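Long-range contacts in lipoate-protein ligase, putative (Streptococcus pneumoniae, PDB 1VQZ), which is a putative member of the lipoate-protein ligase family, pairing a lipoyl ligase A/B-type catalytic domain with the smaller C-terminal domain of the bacterial ligases: residues Phe266-Val271 / Phe327-Ser331; Lys281-Ile287 / Glu301-Val307. All coordinates share one frame. Residue numbers count along the deposited sequence, not the author numbering.

A small domain can be held together by contacts set one within another, and the C-terminal part of this chain is an example. From the N terminus, the chain leaves strand 260-266, turns through 266-269 and runs along strand 269-278, then returns along strand 281-289. Segment 281-287 meets 301-307, the end of helix 298-304 and the turn there; contact 2 closes a loop of 13 residues. Helix 311-318 follows, and only then does 327-331 come back to 266-271, so contact 1 encloses contact 2 without crossing it. The contact centres lie about 19 Å apart, yet I287 CG2 packs 4.0 Å from V271 CG1 and 4.3 Å from F327 CE2, giving the two contacts a shared apolar seam.

Contact 1: Phe266-Val271 / Phe327-Ser331; sequences FTSGKV and FAGIS
Two tight turns can pack together through a small apolar cluster centred on one side chain and a layer of water, with no direct hydrogen bond between them. F266-G269 forms a type I turn joining strands 260-266 and 269-278, closed by F266 N to G269 O (2.9 Å) and G269 N to F266 O (3.1 Å). Facing it, F327-I330 is a type II turn with G329 at positive phi; the CA atoms of S268 and G329 are 5.5 Å apart. I330 buries the most surface. Its m,t side chain points toward the hairpin, setting CG2 over one face of the F266 ring in a CH-pi contact, 4.1 Å from the centroid, while CD1 lies 4.2 Å from V271 CG2 and 3.9 Å from G269 O. S268, next in buried area, rests CB 3.3 Å from A328 O and 3.9 Å from I330 CG1. Three waters bridge the turns: S268 O (2.7 Å) to A328 O (2.5 Å), S268 N to G329 O (both 2.9 Å), and S268 OG (2.7 Å) to G329 O (2.9 Å). V271, with chi1 t, brings CG2 to 4.4 Å from F327 CD2. S331 N-caps helix 332-339, which covers the cluster: I335 touches F327 and I330, A338 meets V271, and within the sheet the backbone of V271 is hydrogen-bonded to that of I264 in strand 260-266.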
loop_
_atom_site.group_PDB
_atom_site.type_symbol
_atom_site.label_atom_id
_atom_site.label_comp_id
_atom_site.label_asym_id
_atom_site.label_seq_id
_atom_site.Cartn_x
_atom_site.Cartn_y
_atom_site.Cartn_z
ATOM N N PHE A 266 13.732 -5.173 -11.590
ATOM C CA PHE A 266 13.004 -4.965 -12.821
ATOM C C PHE A 266 12.420 -3.535 -12.802
ATOM O O PHE A 266 12.381 -2.878 -11.769
ATOM C CB PHE A 266 11.896 -5.989 -12.987
ATOM C CG PHE A 266 12.358 -7.429 -12.939
ATOM C CD1 PHE A 266 12.888 -8.037 -14.046
ATOM C CD2 PHE A 266 12.209 -8.180 -11.770
ATOM C CE1 PHE A 266 13.313 -9.395 -14.014
ATOM C CE2 PHE A 266 12.614 -9.498 -11.717
ATOM C CZ PHE A 266 13.172 -10.122 -12.864
ATOM N N THR A 267 11.991 -3.082 -13.963
ATOM C CA THR A 267 11.399 -1.760 -14.131
ATOM C C THR A 267 10.227 -1.571 -13.196
ATOM O O THR A 267 10.100 -0.536 -12.591
ATOM C CB THR A 267 10.876 -1.563 -15.580
ATOM O OG1 THR A 267 11.961 -1.714 -16.492
ATOM C CG2 THR A 267 10.274 -0.178 -15.752
ATOM N N SER A 268 9.400 -2.593 -13.058
ATOM C CA SER A 268 8.197 -2.496 -12.228
ATOM C C SER A 268 8.411 -3.060 -10.810
ATOM O O SER A 268 7.477 -3.247 -10.042
ATOM C CB SER A 268 7.035 -3.187 -12.956
ATOM O OG SER A 268 6.694 -2.435 -14.093
ATOM N N GLY A 269 9.650 -3.275 -10.431
ATOM C CA GLY A 269 9.919 -3.668 -9.062
ATOM C C GLY A 269 11.118 -4.560 -8.881
ATOM O O GLY A 269 11.498 -5.346 -9.728
ATOM N N LYS A 270 11.677 -4.419 -7.705
ATOM C CA LYS A 270 12.662 -5.302 -7.161
ATOM C C LYS A 270 12.022 -6.606 -6.647
ATOM O O LYS A 270 11.004 -6.577 -5.933
ATOM C CB LYS A 270 13.292 -4.491 -6.008
ATOM C CG LYS A 270 14.345 -5.091 -5.245
ATOM C CD LYS A 270 15.285 -4.008 -4.723
ATOM C CE LYS A 270 15.113 -3.757 -3.301
ATOM N NZ LYS A 270 16.377 -3.094 -2.784
ATOM N N VAL A 271 12.634 -7.743 -6.993
ATOM C CA VAL A 271 12.210 -9.072 -6.518
ATOM C C VAL A 271 13.414 -9.791 -5.885
ATOM O O VAL A 271 14.442 -9.995 -6.524
ATOM C CB VAL A 271 11.629 -9.954 -7.653
ATOM C CG1 VAL A 271 11.238 -11.329 -7.119
ATOM C CG2 VAL A 271 10.462 -9.266 -8.328
ATOM N N PHE A 327 2.418 -9.677 -9.387
ATOM C CA PHE A 327 3.540 -8.832 -9.833
ATOM C C PHE A 327 3.109 -7.995 -11.020
ATOM O O PHE A 327 3.214 -8.420 -12.152
ATOM C CB PHE A 327 4.794 -9.646 -10.197
ATOM C CG PHE A 327 5.228 -10.661 -9.156
ATOM C CD1 PHE A 327 4.774 -11.975 -9.211
ATOM C CD2 PHE A 327 6.163 -10.340 -8.203
ATOM C CE1 PHE A 327 5.215 -12.934 -8.276
ATOM C CE2 PHE A 327 6.596 -11.264 -7.294
ATOM C CZ PHE A 327 6.104 -12.577 -7.316
ATOM N N ALA A 328 2.574 -6.813 -10.764
ATOM C CA ALA A 328 2.136 -5.947 -11.867
ATOM C C ALA A 328 3.358 -5.465 -12.674
ATOM O O ALA A 328 4.358 -4.979 -12.109
ATOM C CB ALA A 328 1.300 -4.756 -11.343
ATOM N N GLY A 329 3.292 -5.678 -13.979
ATOM C CA GLY A 329 4.330 -5.277 -14.915
ATOM C C GLY A 329 5.554 -6.150 -15.025
ATOM O O GLY A 329 6.521 -5.799 -15.726
ATOM N N ILE A 330 5.532 -7.293 -14.363
ATOM C CA ILE A 330 6.641 -8.251 -14.409
ATOM C C ILE A 330 6.121 -9.591 -14.887
ATOM O O ILE A 330 5.088 -10.065 -14.405
ATOM C CB ILE A 330 7.316 -8.390 -13.017
ATOM C CG1 ILE A 330 7.583 -7.005 -12.420
ATOM C CG2 ILE A 330 8.646 -9.218 -13.123
ATOM C CD1 ILE A 330 8.195 -7.042 -11.006
ATOM N N SER A 331 6.842 -10.180 -15.841
ATOM C CA SER A 331 6.423 -11.406 -16.526
ATOM C C SER A 331 6.757 -12.661 -15.747
ATOM O O SER A 331 7.608 -12.643 -14.816
ATOM C CB SER A 331 7.028 -11.478 -17.937
ATOM O OG SER A 331 8.404 -11.809 -17.952
HETATM O O HOH W 1 5.000 -4.227 -9.864
HETATM O O HOH W 2 9.136 -4.798 -14.995
HETATM O O HOH W 3 6.913 -3.101 -16.738
#

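Contact 2: Lys281-Ile287 / Glu301-Val307. With EDO (1,2-ethanediol), chain D.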
loop_
_atom_site.group_PDB
_atom_site.type_symbol
_atom_site.label_atom_id
_atom_site.label_comp_id
_atom_site.label_asym_id
_atom_site.label_seq_id
_atom_site.Cartn_x
_atom_site.Cartn_y
_atom_site.Cartn_z
ATOM N N LYS A 281 14.721 -29.635 -5.311
ATOM C CA LYS A 281 13.357 -29.150 -5.288
ATOM C C LYS A 281 13.273 -27.982 -4.302
ATOM O O LYS A 281 14.100 -27.884 -3.388
ATOM C CB LYS A 281 12.400 -30.245 -4.815
ATOM C CG LYS A 281 12.206 -31.402 -5.796
ATOM C CD LYS A 281 10.925 -32.164 -5.495
ATOM C CE LYS A 281 11.054 -33.079 -4.279
ATOM N NZ LYS A 281 12.211 -34.061 -4.344
ATOM N N ILE A 282 12.252 -27.151 -4.495
ATOM C CA ILE A 282 11.954 -26.026 -3.625
ATOM C C ILE A 282 11.288 -26.567 -2.358
ATOM O O ILE A 282 10.118 -26.927 -2.359
ATOM C CB ILE A 282 11.118 -24.989 -4.384
ATOM C CG1 ILE A 282 11.986 -24.413 -5.517
ATOM C CG2 ILE A 282 10.623 -23.859 -3.446
ATOM C CD1 ILE A 282 11.274 -23.463 -6.543
ATOM N N GLN A 283 12.066 -26.656 -1.286
ATOM C CA GLN A 283 11.531 -27.112 0.001
ATOM C C GLN A 283 10.720 -25.980 0.665
ATOM O O GLN A 283 9.616 -26.202 1.173
ATOM C CB GLN A 283 12.670 -27.630 0.903
ATOM C CG GLN A 283 12.206 -28.359 2.172
ATOM C CD GLN A 283 11.767 -27.390 3.282
ATOM O OE1 GLN A 283 12.390 -26.331 3.505
ATOM N NE2 GLN A 283 10.683 -27.751 3.986
ATOM N N ASP A 284 11.274 -24.762 0.638
ATOM C CA ASP A 284 10.576 -23.563 1.080
ATOM C C ASP A 284 11.032 -22.390 0.236
ATOM O O ASP A 284 12.082 -22.466 -0.423
ATOM C CB ASP A 284 10.808 -23.280 2.570
ATOM C CG ASP A 284 9.557 -22.682 3.268
ATOM O OD1 ASP A 284 8.667 -22.114 2.607
ATOM O OD2 ASP A 284 9.458 -22.785 4.501
ATOM N N ILE A 285 10.204 -21.345 0.185
ATOM C CA ILE A 285 10.536 -20.139 -0.547
ATOM C C ILE A 285 9.831 -18.947 0.075
ATOM O O ILE A 285 8.701 -19.071 0.599
ATOM C CB ILE A 285 10.205 -20.309 -2.040
ATOM C CG1 ILE A 285 10.705 -19.149 -2.897
ATOM C CG2 ILE A 285 8.706 -20.436 -2.270
ATOM C CD1 ILE A 285 10.583 -19.454 -4.386
ATOM N N LYS A 286 10.506 -17.802 0.069
ATOM C CA LYS A 286 9.907 -16.537 0.520
ATOM C C LYS A 286 10.403 -15.426 -0.399
ATOM O O LYS A 286 11.583 -15.391 -0.799
ATOM C CB LYS A 286 10.259 -16.238 1.995
ATOM C CG LYS A 286 9.332 -15.144 2.576
ATOM C CD LYS A 286 9.402 -14.935 4.010
ATOM C CE LYS A 286 8.332 -13.955 4.481
ATOM N NZ LYS A 286 6.970 -14.552 4.713
ATOM N N ILE A 287 9.474 -14.560 -0.806
ATOM C CA ILE A 287 9.724 -13.538 -1.790
ATOM C C ILE A 287 9.468 -12.180 -1.179
ATOM O O ILE A 287 8.377 -11.925 -0.611
ATOM C CB ILE A 287 8.857 -13.761 -3.017
ATOM C CG1 ILE A 287 9.143 -15.172 -3.612
ATOM C CG2 ILE A 287 9.063 -12.671 -4.076
ATOM C CD1 ILE A 287 8.139 -15.595 -4.655
ATOM N N GLU A 301 4.504 -18.252 -3.753
ATOM C CA GLU A 301 5.288 -19.135 -2.875
ATOM C C GLU A 301 4.614 -20.497 -2.829
ATOM O O GLU A 301 5.286 -21.507 -2.967
ATOM C CB GLU A 301 5.393 -18.552 -1.460
ATOM C CG GLU A 301 6.197 -17.242 -1.413
ATOM C CD GLU A 301 6.017 -16.436 -0.121
ATOM O OE1 GLU A 301 5.225 -16.840 0.763
ATOM O OE2 GLU A 301 6.644 -15.365 -0.015
ATOM N N ASP A 302 3.279 -20.529 -2.679
ATOM C CA ASP A 302 2.589 -21.809 -2.474
ATOM C C ASP A 302 2.666 -22.734 -3.691
ATOM O O ASP A 302 2.849 -23.935 -3.541
ATOM C CB ASP A 302 1.145 -21.592 -2.055
ATOM C CG ASP A 302 1.011 -21.033 -0.634
ATOM O OD1 ASP A 302 2.009 -20.981 0.136
ATOM O OD2 ASP A 302 -0.111 -20.624 -0.300
ATOM N N VAL A 303 2.580 -22.160 -4.880
ATOM C CA VAL A 303 2.618 -22.914 -6.119
ATOM C C VAL A 303 4.033 -23.370 -6.442
ATOM O O VAL A 303 4.205 -24.300 -7.198
ATOM C CB VAL A 303 1.977 -22.129 -7.333
ATOM C CG1 VAL A 303 2.827 -20.981 -7.829
ATOM C CG2 VAL A 303 1.725 -23.069 -8.517
ATOM N N LEU A 304 5.048 -22.741 -5.854
ATOM C CA LEU A 304 6.432 -23.083 -6.195
ATOM C C LEU A 304 7.031 -24.130 -5.280
ATOM O O LEU A 304 7.995 -24.807 -5.634
ATOM C CB LEU A 304 7.303 -21.825 -6.221
ATOM C CG LEU A 304 7.089 -20.917 -7.449
ATOM C CD1 LEU A 304 7.970 -19.724 -7.378
ATOM C CD2 LEU A 304 7.265 -21.625 -8.802
ATOM N N ARG A 305 6.458 -24.234 -4.091
ATOM C CA ARG A 305 6.853 -25.217 -3.106
ATOM C C ARG A 305 6.687 -26.648 -3.673
ATOM O O ARG A 305 5.647 -26.984 -4.187
ATOM C CB ARG A 305 6.035 -25.014 -1.829
ATOM C CG ARG A 305 6.837 -25.134 -0.575
ATOM C CD ARG A 305 6.030 -24.783 0.655
ATOM N NE ARG A 305 6.256 -23.411 1.093
ATOM C CZ ARG A 305 5.361 -22.428 1.070
ATOM N NH1 ARG A 305 4.129 -22.622 0.593
ATOM N NH2 ARG A 305 5.726 -21.237 1.511
ATOM N N GLY A 306 7.761 -27.439 -3.618
ATOM C CA GLY A 306 7.805 -28.801 -4.156
ATOM C C GLY A 306 8.123 -28.879 -5.644
ATOM O O GLY A 306 8.238 -29.969 -6.215
ATOM N N VAL A 307 8.221 -27.735 -6.304
ATOM C CA VAL A 307 8.647 -27.713 -7.714
ATOM C C VAL A 307 10.168 -27.948 -7.836
ATOM O O VAL A 307 10.956 -27.540 -6.972
ATOM C CB VAL A 307 8.205 -26.403 -8.395
ATOM C CG1 VAL A 307 8.684 -26.303 -9.849
ATOM C CG2 VAL A 307 6.662 -26.298 -8.335
HETATM C C1 EDO D . 8.060 -10.578 2.621
HETATM O O1 EDO D . 7.139 -11.157 1.727
HETATM C C2 EDO D . 7.393 -10.134 3.907
HETATM O O2 EDO D . 6.909 -11.259 4.585
HETATM O O HOH W 4 5.946 -13.559 1.818
HETATM O O HOH W 5 5.364 -16.603 3.472
#
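Most unusual is a strand that turns a corner and gives its backbone to the turn that ends a helix on one side and to a glutamate on the other. The corner is a classic beta bulge, in which Q283 and D284 both face N276 of the neighbouring strand 269-278; the Q283 side chain is hydrogen-bonded to N276. Before it, I282 pairs with the type II turn L304-V307 at the end of helix 298-304: I282 N donates to V307 O (2.8 Å) and G306 N to I282 O (2.7 Å). G306 takes the positive phi of this turn. At the bulge, R305 NE reaches D284 OD1 (3.1 Å) while R305 NH1 holds D302 OD1 (2.7 Å), so one guanidinium links strand and helix in a salt-bridge network. Beneath, I285 CD1 meets L304 CD1 at 4.0 Å, and V339 of helix 332-339 touches I282, I285 and L304, so strand and helix share one core. Beyond the corner, E301 has the most surface covered by the contact. Two waters link its carboxylate to K286 NZ, and one of them also binds 1,2-ethanediol, whose O1 donates to I287 O. E301 OE2 also accepts directly from I287 N, at 3.0 Å.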